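Local coordinates for Ika4 (PDB 6G6Q), which forms a computationally designed WD40-type beta-propeller, with four repeats in each chain and probably eight blades in the two-chain assembly, at residues G35-W40 with S56-L61. Numbering follows the deposited sequence.
Sequences GTIKVW and SEVTAL
Val58 turns its side chain onto the start of segment 35-40, residues Gly35 to Ile37, and its CG1 methyl does nearly all the touching. That methyl lies 3.6 Å from Gly35 O and 3.7 Å from Thr36 O, putting it beside two successive carbonyl oxygens, and it also meets Ile37 CG1 at 4.0 Å. In the model CG1 almost eclipses the backbone N of Val58 (chi1 -8°), an unusual setting that should be read with caution at 2.5 Å resolution. Ile37 sends its longer branch across: with CG1 anti to the carbonyl carbon (chi1 -64°) and the chain extended beyond it, CD1 reaches Leu61 CD2 at 4.4 Å, a looser touch. Leu61 also rests on Ala20, Ala22 and Val29 of the first sheet, Ile37 on Val29 and Val58 on Ala20. Nearby, Gly35, whose phi is positive, brings its bare CA to 3.1 Å from Ser56 O; the angle of 124° at the hydrogen makes this a bent CA-H...O contact. No conventional hydrogen bond joins the two segments. The contact lies between neighbouring blades of the WD40 propeller: strand 37-41 is the third of one four-stranded antiparallel sheet, whereas strand 58-64 opens the next and carries a classic beta bulge at Thr59 and Ala60, facing Gly71. Backbone hydrogen bonds of Gly35 with His54 and of Ile37 with His51 hold the first segment to the loop that leads from strand 47-50 to strand 58-64. On the looser, partly exposed side, Thr36, whose hydroxyl is hydrogen-bonded to Asp34 and His14, Ser56 and Glu57 start their side chains away from the opposing segment.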
loop_
_atom_site.group_PDB
_atom_site.type_symbol
_atom_site.label_atom_id
_atom_site.label_comp_id
_atom_site.label_asym_id
_atom_site.label_seq_id
_atom_site.Cartn_x
_atom_site.Cartn_y
_atom_site.Cartn_z
ATOM N N GLY A 35 0.901 7.198 -17.102
ATOM C CA GLY A 35 2.338 7.120 -16.967
ATOM C C GLY A 35 2.988 8.317 -16.312
ATOM O O GLY A 35 4.184 8.256 -15.996
ATOM N N THR A 36 2.246 9.396 -16.089
ATOM C CA THR A 36 2.826 10.615 -15.554
ATOM C C THR A 36 3.106 10.480 -14.061
ATOM O O THR A 36 2.432 9.738 -13.339
ATOM C CB THR A 36 1.896 11.803 -15.804
ATOM O OG1 THR A 36 0.631 11.566 -15.174
ATOM C CG2 THR A 36 1.679 12.000 -17.298
ATOM N N ILE A 37 4.126 11.205 -13.607
ATOM C CA ILE A 37 4.486 11.290 -12.196
ATOM C C ILE A 37 4.707 12.758 -11.864
ATOM O O ILE A 37 5.418 13.461 -12.591
ATOM C CB ILE A 37 5.746 10.464 -11.870
ATOM C CG1 ILE A 37 5.495 8.974 -12.107
ATOM C CG2 ILE A 37 6.188 10.703 -10.435
ATOM C CD1 ILE A 37 6.681 8.096 -11.757
ATOM N N LYS A 38 4.100 13.221 -10.774
ATOM C CA LYS A 38 4.184 14.617 -10.371
ATOM C C LYS A 38 4.730 14.732 -8.954
ATOM O O LYS A 38 4.436 13.898 -8.092
ATOM C CB LYS A 38 2.815 15.296 -10.474
ATOM C CG LYS A 38 2.411 15.604 -11.907
ATOM C CD LYS A 38 0.965 16.055 -12.006
ATOM C CE LYS A 38 0.537 16.188 -13.456
ATOM N NZ LYS A 38 1.473 17.054 -14.227
ATOM N N VAL A 39 5.530 15.770 -8.727
ATOM C CA VAL A 39 6.177 16.024 -7.444
ATOM C C VAL A 39 5.654 17.353 -6.918
ATOM O O VAL A 39 5.795 18.386 -7.584
ATOM C CB VAL A 39 7.709 16.050 -7.574
ATOM C CG1 VAL A 39 8.358 16.150 -6.206
ATOM C CG2 VAL A 39 8.199 14.815 -8.315
ATOM N N TRP A 40 5.060 17.331 -5.728
ATOM C CA TRP A 40 4.400 18.496 -5.156
ATOM C C TRP A 40 5.094 18.942 -3.877
ATOM O O TRP A 40 5.587 18.116 -3.102
ATOM C CB TRP A 40 2.926 18.207 -4.849
ATOM C CG TRP A 40 2.201 17.534 -5.962
ATOM C CD1 TRP A 40 2.097 16.192 -6.183
ATOM C CD2 TRP A 40 1.473 18.172 -7.016
ATOM N NE1 TRP A 40 1.349 15.954 -7.310
ATOM C CE2 TRP A 40 0.954 17.154 -7.840
ATOM C CE3 TRP A 40 1.211 19.505 -7.344
ATOM C CZ2 TRP A 40 0.187 17.427 -8.969
ATOM C CZ3 TRP A 40 0.448 19.774 -8.465
ATOM C CH2 TRP A 40 -0.054 18.740 -9.264
ATOM N N SER A 56 3.904 3.747 -19.463
ATOM C CA SER A 56 2.720 2.972 -19.130
ATOM C C SER A 56 2.253 3.402 -17.745
ATOM O O SER A 56 2.973 4.089 -17.017
ATOM C CB SER A 56 3.016 1.470 -19.186
ATOM O OG SER A 56 1.943 0.722 -18.658
ATOM N N GLU A 57 1.035 2.987 -17.392
ATOM C CA GLU A 57 0.457 3.322 -16.094
ATOM C C GLU A 57 1.411 2.964 -14.960
ATOM O O GLU A 57 1.889 1.831 -14.869
ATOM C CB GLU A 57 -0.873 2.589 -15.907
ATOM C CG GLU A 57 -1.248 2.326 -14.445
ATOM C CD GLU A 57 -2.505 1.480 -14.299
ATOM O OE1 GLU A 57 -3.092 1.096 -15.333
ATOM O OE2 GLU A 57 -2.906 1.197 -13.149
ATOM N N VAL A 58 1.700 3.937 -14.103
ATOM C CA VAL A 58 2.543 3.655 -12.949
ATOM C C VAL A 58 1.664 3.005 -11.886
ATOM O O VAL A 58 0.571 3.497 -11.568
ATOM C CB VAL A 58 3.253 4.930 -12.443
ATOM C CG1 VAL A 58 3.040 6.105 -13.403
ATOM C CG2 VAL A 58 2.887 5.286 -10.989
ATOM N N THR A 59 2.104 1.849 -11.392
ATOM C CA THR A 59 1.293 1.017 -10.518
ATOM C C THR A 59 1.747 1.036 -9.067
ATOM O O THR A 59 1.000 0.571 -8.198
ATOM C CB THR A 59 1.289 -0.435 -11.029
ATOM O OG1 THR A 59 2.638 -0.881 -11.221
ATOM C CG2 THR A 59 0.542 -0.533 -12.358
ATOM N N ALA A 60 2.933 1.565 -8.778
ATOM C CA ALA A 60 3.454 1.518 -7.422
ATOM C C ALA A 60 4.481 2.624 -7.232
ATOM O O ALA A 60 5.237 2.946 -8.154
ATOM C CB ALA A 60 4.073 0.148 -7.118
ATOM N N LEU A 61 4.494 3.197 -6.031
ATOM C CA LEU A 61 5.441 4.237 -5.660
ATOM C C LEU A 61 5.981 3.954 -4.267
ATOM O O LEU A 61 5.237 3.527 -3.379
ATOM C CB LEU A 61 4.791 5.626 -5.681
ATOM C CG LEU A 61 4.575 6.327 -7.023
ATOM C CD1 LEU A 61 3.823 7.634 -6.818
ATOM C CD2 LEU A 61 5.893 6.581 -7.720
#